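Local coordinates for protein serpin B3 (Homo sapiens, PDB 4ZK3) that belongs to the serpin family and probably inhibits target proteases by the family's suicide mechanism, in which the cleaved reactive-centre loop inserts into the central sheet, at residues 283-288 / 367-372; 246-251 / 255-260; 231-236 / 273-278. One frame throughout, in Å; residues are numbered along the deposited sequence.

Interaction 1 (283-288 / 367-372)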
loop_
_atom_site.group_PDB
_atom_site.type_symbol
_atom_site.label_atom_id
_atom_site.label_comp_id
_atom_site.label_asym_id
_atom_site.label_seq_id
_atom_site.Cartn_x
_atom_site.Cartn_y
_atom_site.Cartn_z
ATOM N N HIS A 283 17.228 10.480 14.706
ATOM C CA HIS A 283 18.158 10.028 13.670
ATOM C C HIS A 283 17.350 9.085 12.785
ATOM O O HIS A 283 16.850 8.009 13.241
ATOM C CB HIS A 283 19.383 9.323 14.270
ATOM C CG HIS A 283 20.289 10.213 15.104
ATOM N ND1 HIS A 283 21.477 9.742 15.637
ATOM C CD2 HIS A 283 20.208 11.516 15.477
ATOM C CE1 HIS A 283 22.066 10.707 16.325
ATOM N NE2 HIS A 283 21.319 11.791 16.260
ATOM N N LEU A 284 17.201 9.487 11.521
ATOM C CA LEU A 284 16.456 8.720 10.503
ATOM C C LEU A 284 17.306 8.579 9.256
ATOM O O LEU A 284 17.824 9.564 8.771
ATOM C CB LEU A 284 15.163 9.505 10.171
ATOM C CG LEU A 284 14.119 8.800 9.285
ATOM C CD1 LEU A 284 13.422 7.671 10.026
ATOM C CD2 LEU A 284 13.092 9.772 8.739
ATOM N N PRO A 285 17.481 7.373 8.751
ATOM C CA PRO A 285 18.333 7.188 7.576
ATOM C C PRO A 285 17.658 7.645 6.255
ATOM O O PRO A 285 16.430 7.678 6.135
ATOM C CB PRO A 285 18.602 5.703 7.571
ATOM C CG PRO A 285 17.377 5.118 8.250
ATOM C CD PRO A 285 16.965 6.111 9.275
ATOM N N ARG A 286 18.479 8.067 5.305
ATOM C CA ARG A 286 18.055 8.210 3.920
ATOM C C ARG A 286 17.930 6.796 3.508
ATOM O O ARG A 286 18.820 5.993 3.819
ATOM C CB ARG A 286 19.156 8.841 3.061
ATOM C CG ARG A 286 19.443 10.280 3.376
ATOM C CD ARG A 286 20.533 10.928 2.481
ATOM N NE ARG A 286 20.410 10.565 1.082
ATOM C CZ ARG A 286 19.882 11.306 0.109
ATOM N NH1 ARG A 286 19.462 12.552 0.292
ATOM N NH2 ARG A 286 19.808 10.784 -1.092
ATOM N N PHE A 287 16.809 6.435 2.894
ATOM C CA PHE A 287 16.631 5.066 2.446
ATOM C C PHE A 287 15.676 4.974 1.260
ATOM O O PHE A 287 14.848 5.874 1.026
ATOM C CB PHE A 287 16.187 4.112 3.586
ATOM C CG PHE A 287 14.770 4.351 4.136
ATOM C CD1 PHE A 287 13.670 3.696 3.588
ATOM C CD2 PHE A 287 14.579 5.098 5.235
ATOM C CE1 PHE A 287 12.407 3.831 4.167
ATOM C CE2 PHE A 287 13.344 5.281 5.800
ATOM C CZ PHE A 287 12.237 4.655 5.262
ATOM N N LYS A 288 15.766 3.854 0.572
ATOM C CA LYS A 288 14.927 3.562 -0.577
ATOM C C LYS A 288 14.522 2.128 -0.517
ATOM O O LYS A 288 15.376 1.258 -0.346
ATOM C CB LYS A 288 15.743 3.808 -1.835
ATOM C CG LYS A 288 15.063 3.457 -3.154
ATOM C CD LYS A 288 15.940 3.778 -4.347
ATOM C CE LYS A 288 16.019 5.278 -4.550
ATOM N NZ LYS A 288 16.897 5.603 -5.704
ATOM N N HIS A 367 18.542 0.404 13.539
ATOM C CA HIS A 367 18.290 -1.025 13.501
ATOM C C HIS A 367 16.853 -1.112 13.000
ATOM O O HIS A 367 16.239 -0.060 12.803
ATOM C CB HIS A 367 18.545 -1.674 14.888
ATOM C CG HIS A 367 17.773 -1.052 16.010
ATOM N ND1 HIS A 367 18.100 0.174 16.547
ATOM C CD2 HIS A 367 16.694 -1.491 16.704
ATOM C CE1 HIS A 367 17.243 0.473 17.510
ATOM N NE2 HIS A 367 16.404 -0.534 17.648
ATOM N N PRO A 368 16.341 -2.316 12.742
ATOM C CA PRO A 368 15.123 -2.451 11.988
ATOM C C PRO A 368 13.931 -1.790 12.608
ATOM O O PRO A 368 13.770 -1.871 13.839
ATOM C CB PRO A 368 14.916 -3.944 11.942
ATOM C CG PRO A 368 16.274 -4.471 11.906
ATOM C CD PRO A 368 17.048 -3.588 12.834
ATOM N N PHE A 369 13.094 -1.156 11.777
ATOM C CA PHE A 369 11.907 -0.461 12.252
ATOM C C PHE A 369 10.717 -0.648 11.307
ATOM O O PHE A 369 10.924 -1.009 10.146
ATOM C CB PHE A 369 12.199 1.026 12.481
ATOM C CG PHE A 369 12.659 1.769 11.222
ATOM C CD1 PHE A 369 11.731 2.328 10.327
ATOM C CD2 PHE A 369 14.018 1.919 10.949
ATOM C CE1 PHE A 369 12.144 3.015 9.199
ATOM C CE2 PHE A 369 14.451 2.633 9.823
ATOM C CZ PHE A 369 13.520 3.169 8.931
ATOM N N LEU A 370 9.484 -0.410 11.832
ATOM C CA LEU A 370 8.264 -0.339 11.031
ATOM C C LEU A 370 7.857 1.100 10.731
ATOM O O LEU A 370 8.158 2.009 11.485
ATOM C CB LEU A 370 7.125 -1.072 11.697
ATOM C CG LEU A 370 7.472 -2.489 12.154
ATOM C CD1 LEU A 370 6.469 -2.967 13.226
ATOM C CD2 LEU A 370 7.538 -3.486 11.014
ATOM N N PHE A 371 7.270 1.356 9.570
ATOM C CA PHE A 371 6.900 2.715 9.300
ATOM C C PHE A 371 5.678 2.668 8.412
ATOM O O PHE A 371 5.427 1.657 7.686
ATOM C CB PHE A 371 8.084 3.500 8.694
ATOM C CG PHE A 371 8.518 2.983 7.331
ATOM C CD1 PHE A 371 9.371 1.880 7.222
ATOM C CD2 PHE A 371 8.086 3.592 6.158
ATOM C CE1 PHE A 371 9.759 1.356 5.989
ATOM C CE2 PHE A 371 8.457 3.054 4.899
ATOM C CZ PHE A 371 9.287 1.919 4.829
ATOM N N PHE A 372 4.924 3.751 8.425
ATOM C CA PHE A 372 3.795 3.881 7.509
ATOM C C PHE A 372 3.440 5.318 7.279
ATOM O O PHE A 372 3.830 6.195 8.066
ATOM C CB PHE A 372 2.593 3.051 7.963
ATOM C CG PHE A 372 1.985 3.472 9.260
ATOM C CD1 PHE A 372 0.987 4.432 9.293
ATOM C CD2 PHE A 372 2.361 2.846 10.454
ATOM C CE1 PHE A 372 0.397 4.767 10.503
ATOM C CE2 PHE A 372 1.793 3.189 11.672
ATOM C CZ PHE A 372 0.777 4.138 11.701
#

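Interaction 2 (246-251 / 255-260)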
loop_
_atom_site.group_PDB
_atom_site.type_symbol
_atom_site.label_atom_id
_atom_site.label_comp_id
_atom_site.label_asym_id
_atom_site.label_seq_id
_atom_site.Cartn_x
_atom_site.Cartn_y
_atom_site.Cartn_z
ATOM N N LEU A 246 7.738 3.035 14.190
ATOM C CA LEU A 246 7.789 2.197 15.382
ATOM C C LEU A 246 9.134 1.524 15.458
ATOM O O LEU A 246 9.494 0.701 14.582
ATOM C CB LEU A 246 6.661 1.181 15.350
ATOM C CG LEU A 246 5.252 1.779 15.427
ATOM C CD1 LEU A 246 4.642 1.833 14.051
ATOM C CD2 LEU A 246 4.329 1.007 16.372
ATOM N N LEU A 247 9.885 1.898 16.515
ATOM C CA LEU A 247 11.265 1.512 16.745
ATOM C C LEU A 247 11.414 0.607 17.976
ATOM O O LEU A 247 11.140 1.064 19.070
ATOM C CB LEU A 247 12.089 2.793 16.955
ATOM C CG LEU A 247 13.588 2.550 17.116
ATOM C CD1 LEU A 247 14.181 1.937 15.842
ATOM C CD2 LEU A 247 14.268 3.839 17.489
ATOM N N PRO A 248 11.781 -0.680 17.796
ATOM C CA PRO A 248 12.003 -1.506 19.008
ATOM C C PRO A 248 13.127 -0.872 19.839
ATOM O O PRO A 248 14.081 -0.310 19.245
ATOM C CB PRO A 248 12.445 -2.863 18.443
ATOM C CG PRO A 248 11.843 -2.876 17.037
ATOM C CD PRO A 248 11.894 -1.466 16.564
ATOM N N ASN A 249 13.021 -0.945 21.167
ATOM C CA ASN A 249 14.081 -0.384 22.076
ATOM C C ASN A 249 15.371 -1.157 21.920
ATOM O O ASN A 249 16.429 -0.579 21.973
ATOM C CB ASN A 249 13.701 -0.465 23.543
ATOM C CG ASN A 249 12.473 0.312 23.866
ATOM O OD1 ASN A 249 12.165 1.287 23.185
ATOM N ND2 ASN A 249 11.757 -0.100 24.932
ATOM N N GLU A 250 15.250 -2.462 21.704
ATOM C CA GLU A 250 16.398 -3.351 21.480
ATOM C C GLU A 250 16.592 -3.784 20.013
ATOM O O GLU A 250 15.629 -4.121 19.322
ATOM C CB GLU A 250 16.252 -4.609 22.374
ATOM C CG GLU A 250 16.344 -4.314 23.868
ATOM C CD GLU A 250 17.624 -3.540 24.217
ATOM O OE1 GLU A 250 18.693 -3.869 23.653
ATOM O OE2 GLU A 250 17.574 -2.581 25.030
ATOM N N ILE A 251 17.866 -3.847 19.606
ATOM C CA ILE A 251 18.327 -4.081 18.234
ATOM C C ILE A 251 17.626 -5.258 17.610
ATOM O O ILE A 251 17.319 -5.243 16.419
ATOM C CB ILE A 251 19.874 -4.297 18.164
ATOM C CG1 ILE A 251 20.603 -3.140 18.866
ATOM C CG2 ILE A 251 20.365 -4.505 16.722
ATOM C CD1 ILE A 251 21.915 -2.694 18.233
ATOM N N GLN A 255 10.987 -8.774 16.090
ATOM C CA GLN A 255 10.139 -9.967 15.960
ATOM C C GLN A 255 8.990 -9.967 16.955
ATOM O O GLN A 255 7.874 -10.328 16.589
ATOM C CB GLN A 255 10.954 -11.272 16.058
ATOM C CG GLN A 255 10.616 -12.292 14.971
ATOM C CD GLN A 255 10.669 -13.730 15.474
ATOM O OE1 GLN A 255 11.484 -14.518 15.020
ATOM N NE2 GLN A 255 9.790 -14.073 16.412
ATOM N N LYS A 256 9.215 -9.508 18.176
ATOM C CA LYS A 256 8.114 -9.443 19.138
ATOM C C LYS A 256 7.093 -8.384 18.733
ATOM O O LYS A 256 5.877 -8.646 18.753
ATOM C CB LYS A 256 8.586 -9.111 20.561
ATOM C CG LYS A 256 7.477 -9.270 21.624
ATOM C CD LYS A 256 7.733 -8.440 22.877
ATOM C CE LYS A 256 6.642 -8.633 23.924
ATOM N NZ LYS A 256 7.016 -8.141 25.290
ATOM N N LEU A 257 7.586 -7.186 18.395
ATOM C CA LEU A 257 6.714 -6.090 17.994
ATOM C C LEU A 257 5.828 -6.545 16.855
ATOM O O LEU A 257 4.628 -6.273 16.862
ATOM C CB LEU A 257 7.542 -4.886 17.588
ATOM C CG LEU A 257 6.839 -3.578 17.230
ATOM C CD1 LEU A 257 6.023 -3.073 18.409
ATOM C CD2 LEU A 257 7.878 -2.537 16.802
ATOM N N GLU A 258 6.393 -7.286 15.907
ATOM C CA GLU A 258 5.588 -7.779 14.789
ATOM C C GLU A 258 4.470 -8.738 15.236
ATOM O O GLU A 258 3.416 -8.764 14.625
ATOM C CB GLU A 258 6.449 -8.414 13.704
ATOM C CG GLU A 258 7.370 -7.426 12.985
ATOM C CD GLU A 258 8.376 -8.126 12.086
ATOM O OE1 GLU A 258 9.084 -9.042 12.577
ATOM O OE2 GLU A 258 8.482 -7.775 10.906
ATOM N N GLU A 259 4.716 -9.519 16.283
ATOM C CA GLU A 259 3.723 -10.469 16.788
ATOM C C GLU A 259 2.590 -9.751 17.491
ATOM O O GLU A 259 1.429 -10.105 17.361
ATOM C CB GLU A 259 4.392 -11.480 17.733
ATOM C CG GLU A 259 5.292 -12.493 17.013
ATOM C CD GLU A 259 6.291 -13.199 17.949
ATOM O OE1 GLU A 259 6.316 -12.916 19.181
ATOM O OE2 GLU A 259 7.072 -14.039 17.443
ATOM N N LYS A 260 2.920 -8.716 18.224
ATOM C CA LYS A 260 1.950 -8.021 19.037
ATOM C C LYS A 260 1.166 -6.893 18.334
ATOM O O LYS A 260 0.126 -6.449 18.825
ATOM C CB LYS A 260 2.680 -7.431 20.241
ATOM C CG LYS A 260 3.721 -8.367 20.845
ATOM C CD LYS A 260 3.435 -8.684 22.300
ATOM C CE LYS A 260 2.263 -9.651 22.424
ATOM N NZ LYS A 260 1.982 -9.952 23.848
#

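Interaction 3 (231-236 / 273-278)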
loop_
_atom_site.group_PDB
_atom_site.type_symbol
_atom_site.label_atom_id
_atom_site.label_comp_id
_atom_site.label_asym_id
_atom_site.label_seq_id
_atom_site.Cartn_x
_atom_site.Cartn_y
_atom_site.Cartn_z
ATOM N N VAL A 231 7.296 5.009 19.594
ATOM C CA VAL A 231 6.486 5.505 18.445
ATOM C C VAL A 231 6.695 6.973 18.199
ATOM O O VAL A 231 6.637 7.762 19.123
ATOM C CB VAL A 231 4.968 5.272 18.658
ATOM C CG1 VAL A 231 4.196 5.647 17.414
ATOM C CG2 VAL A 231 4.722 3.830 18.884
ATOM N N LEU A 232 6.900 7.353 16.937
ATOM C CA LEU A 232 7.034 8.730 16.564
ATOM C C LEU A 232 6.168 9.110 15.367
ATOM O O LEU A 232 6.091 8.356 14.392
ATOM C CB LEU A 232 8.504 9.046 16.242
ATOM C CG LEU A 232 8.916 10.500 16.165
ATOM C CD1 LEU A 232 8.967 11.098 17.558
ATOM C CD2 LEU A 232 10.295 10.613 15.589
ATOM N N GLU A 233 5.556 10.303 15.419
ATOM C CA GLU A 233 4.864 10.881 14.265
ATOM C C GLU A 233 5.731 11.985 13.681
ATOM O O GLU A 233 6.127 12.903 14.368
ATOM C CB GLU A 233 3.461 11.434 14.622
ATOM C CG GLU A 233 2.754 12.118 13.473
ATOM C CD GLU A 233 1.790 13.192 13.863
ATOM O OE1 GLU A 233 2.005 13.878 14.885
ATOM O OE2 GLU A 233 0.845 13.396 13.078
ATOM N N ILE A 234 5.986 11.884 12.385
ATOM C CA ILE A 234 6.779 12.858 11.662
ATOM C C ILE A 234 5.831 13.468 10.636
ATOM O O ILE A 234 5.571 12.848 9.622
ATOM C CB ILE A 234 8.001 12.232 10.948
ATOM C CG1 ILE A 234 8.775 11.306 11.874
ATOM C CG2 ILE A 234 8.914 13.325 10.423
ATOM C CD1 ILE A 234 9.928 10.521 11.273
ATOM N N PRO A 235 5.300 14.690 10.903
ATOM C CA PRO A 235 4.309 15.205 9.950
ATOM C C PRO A 235 4.891 15.668 8.620
ATOM O O PRO A 235 6.004 16.197 8.564
ATOM C CB PRO A 235 3.717 16.409 10.669
ATOM C CG PRO A 235 4.011 16.199 12.127
ATOM C CD PRO A 235 5.347 15.501 12.146
ATOM N N TYR A 236 4.083 15.553 7.573
ATOM C CA TYR A 236 4.339 16.272 6.351
ATOM C C TYR A 236 3.818 17.681 6.469
ATOM O O TYR A 236 2.908 17.970 7.218
ATOM C CB TYR A 236 3.774 15.510 5.144
ATOM C CG TYR A 236 4.511 14.187 4.962
ATOM C CD1 TYR A 236 5.780 14.158 4.357
ATOM C CD2 TYR A 236 3.958 13.002 5.380
ATOM C CE1 TYR A 236 6.493 12.979 4.218
ATOM C CE2 TYR A 236 4.643 11.791 5.254
ATOM C CZ TYR A 236 5.919 11.790 4.674
ATOM O OH TYR A 236 6.622 10.639 4.544
ATOM N N GLN A 273 -4.264 11.350 20.514
ATOM C CA GLN A 273 -4.793 11.126 21.836
ATOM C C GLN A 273 -3.776 10.493 22.806
ATOM O O GLN A 273 -3.705 10.869 23.964
ATOM C CB GLN A 273 -6.027 10.237 21.648
ATOM C CG GLN A 273 -6.695 9.670 22.881
ATOM C CD GLN A 273 -7.149 10.749 23.817
ATOM O OE1 GLN A 273 -6.755 10.754 24.978
ATOM N NE2 GLN A 273 -7.991 11.661 23.330
ATOM N N ASN A 274 -2.976 9.533 22.347
ATOM C CA ASN A 274 -2.076 8.781 23.243
ATOM C C ASN A 274 -0.595 8.985 23.013
ATOM O O ASN A 274 0.222 8.162 23.401
ATOM C CB ASN A 274 -2.362 7.293 23.108
ATOM C CG ASN A 274 -3.790 6.974 23.424
ATOM O OD1 ASN A 274 -4.437 7.739 24.144
ATOM N ND2 ASN A 274 -4.293 5.839 22.914
ATOM N N MET A 275 -0.269 10.087 22.401
ATOM C CA MET A 275 1.090 10.536 22.281
ATOM C C MET A 275 1.194 11.970 22.828
ATOM O O MET A 275 0.188 12.630 23.083
ATOM C CB MET A 275 1.472 10.486 20.812
ATOM C CG MET A 275 1.149 9.175 20.121
ATOM S SD MET A 275 1.689 9.117 18.387
ATOM C CE MET A 275 1.048 10.620 17.713
ATOM N N ARG A 276 2.422 12.453 22.994
ATOM C CA ARG A 276 2.653 13.738 23.619
ATOM C C ARG A 276 3.741 14.463 22.862
ATOM O O ARG A 276 4.725 13.849 22.460
ATOM C CB ARG A 276 3.116 13.537 25.093
ATOM C CG ARG A 276 2.257 12.580 25.918
ATOM C CD ARG A 276 0.955 13.297 26.210
ATOM N NE ARG A 276 -0.049 12.537 26.937
ATOM C CZ ARG A 276 -1.160 12.015 26.431
ATOM N NH1 ARG A 276 -1.424 12.063 25.128
ATOM N NH2 ARG A 276 -2.007 11.386 27.244
ATOM N N GLU A 277 3.607 15.775 22.737
ATOM C CA GLU A 277 4.677 16.600 22.186
ATOM C C GLU A 277 5.856 16.468 23.122
ATOM O O GLU A 277 5.658 16.457 24.311
ATOM C CB GLU A 277 4.229 18.050 22.045
ATOM C CG GLU A 277 3.367 18.278 20.815
ATOM C CD GLU A 277 4.147 18.093 19.507
ATOM O OE1 GLU A 277 3.487 18.003 18.450
ATOM O OE2 GLU A 277 5.409 18.022 19.526
ATOM N N THR A 278 7.047 16.250 22.566
ATOM C CA THR A 278 8.255 15.809 23.282
ATOM C C THR A 278 9.444 16.151 22.371
ATOM O O THR A 278 9.346 15.978 21.117
ATOM C CB THR A 278 8.269 14.258 23.460
ATOM O OG1 THR A 278 7.012 13.778 23.953
ATOM C CG2 THR A 278 9.417 13.793 24.369
#

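Interaction 1 (283-288 / 367-372)
Three rings, Phe287, Phe369 and Phe371, form an aromatic cluster in the serpin core where strand 276-294 passes over strand 369-375 of sheet B. The two segments share no hydrogen bond, and their backbones stay far apart, with the closest CA atoms, those of Pro285 and His367, 10.1 Å from each other; side chains alone span the gap. The phenyl of Phe287 is the ring that meets both of the others. Its CE1-CZ edge is directed at one face of Phe371, where CE1 comes within 3.7 Å of Phe371 CZ and Phe287 CZ stands 4.0 Å above the plane of the Phe371 ring, over its centre. With the planes inclined at 70°, this is an edge-to-face pair. Phe369 supplies a second such pair, now offset: it turns its edge toward the face of Phe287, and Phe369 CZ lies 3.8 Å from Phe287 CE2, an atom that sits in the plane of the Phe369 ring. Here the planes make 69°.

In serpin terms, 283-285 runs with sheet C, beside strands 206-224 and 361-364, whereas Phe287 already bonds through its backbone to Val336 of sheet A. The cluster thus packs the passage between those two sheets against sheet B. All three rings have CG between the backbone N and the carbonyl carbon (chi1 68° in Phe287), which gives Phe369 and Phe371, two residues apart, the same tilt off one strand face. Phe287 approaches them from the opposite direction. Phe387 of the neighbouring strand 380-387 touches all three rings. Pro285 adds an aliphatic contact at the edge of Phe369, its CG resting 4.1 Å from Phe369 CE2, near the ring plane.

Interaction 2 (246-251 / 255-260)
Apolar packing joins the segments, and it centres on one methyl group: Leu257 CD2, which lies 4.0 Å from Pro248 CG and 4.2 Å from Pro248 CD, and also 4.2 Å from Leu246 CB. Leu246 and Pro248, two residues apart on one strand, both direct their CB atoms toward the helix and leave Leu247 pointing away, so the methyl is received by two neighbouring positions of the same strand face. The leucine reaches them with CG anti to its backbone N (chi1 -175°), and its side chain crosses that of Pro248 at about a right angle. All three residues are buried. Val231, Phe372, Ala229 and Leu370 from the adjoining strands continue the apolar surface around the two leucines.

The strand is the 241-248 member of serpin sheet B, and the short helix 254-260, helix G of the family, folds back over it after a tight connection; the nearest CA atoms, those of Pro248 and Leu257, are 7.1 Å apart.

Polar contacts serve each segment separately, since no hydrogen bond crosses between them. Pro248 O accepts a hydrogen bond from His367 NE2, which links the end of the strand to the approach to strand 369-375. On the helix, Glu258 OE2 forms a salt bridge with Arg386 of strand 380-387, while Lys256 NZ is hydrogen-bonded to Gln228 OE1 and Asp226 O. One turn apart on the exposed side, Gln255 NE2 and Glu259 OE2 are 2.9 Å apart, but the N-H...O angle is only 120°, and the bond is weak.

Interaction 3 (231-236 / 273-278)
A bend at the far end of Met275 brings its methyl group to Glu233: CG stands anti to the carbonyl carbon (chi1 -50°), and after an extended step chi3 of -50° turns CE aside, to 4.0 Å from Glu233 CB. The sulfur takes a second, looser contact, with Met275 SD 4.4 Å from Val231 CG1. Val231 and Glu233 both point their CB atoms toward the thioether, which therefore lies along one face of strand 229-235 in sheet B. Met275 itself is the residue immediately before strand 276-294. His220, from strand 206-224, also touches it.

The backbone that carries Met275 is held by Arg276. Its NH1 donates to Gln273 O at 2.8 Å, with an almost straight N-H...O angle of 174°, and to Met275 O at 2.7 Å. Both oxygens lie near the guanidinium plane, although NH1 sits above each carbonyl plane. This double grip ties together the turn that leads into the strand.

No hydrogen bond or salt bridge crosses the contact; the touching atoms are apolar, Glu233 offering Met275 its CB and carrying its carboxylate onward, where OE1 is hydrogen-bonded to His220 ND1 and OE2 to Ser242 OG. The buried acid is thus satisfied by sheet partners, which would probably help it tolerate a site beside an apolar thioether and near the like-charged Glu277.

How the interactions relate
From the N terminus, the chain first lays down 231-236, then 246-251, and turns back after three residues so that 255-260 closes interaction 2. Interaction 3 closes later, when 273-278 returns to 231-236, and so encloses interaction 2. Interaction 1 follows in series: 283-288 waits across 78 residues for 367-372. Interactions 3, 2 and 1 reach sheet B at its strands 229-235, 241-248 and 369-375 respectively. Strand 241-248 links the other two: Leu246 N lies 2.9 Å from Leu370 O, a probable hydrogen bond, and Leu246 CD2 3.8 Å from Val231 CG2. Together they bring helix 254-260, the lead-in to strand 276-294 and that strand's middle against sheet B.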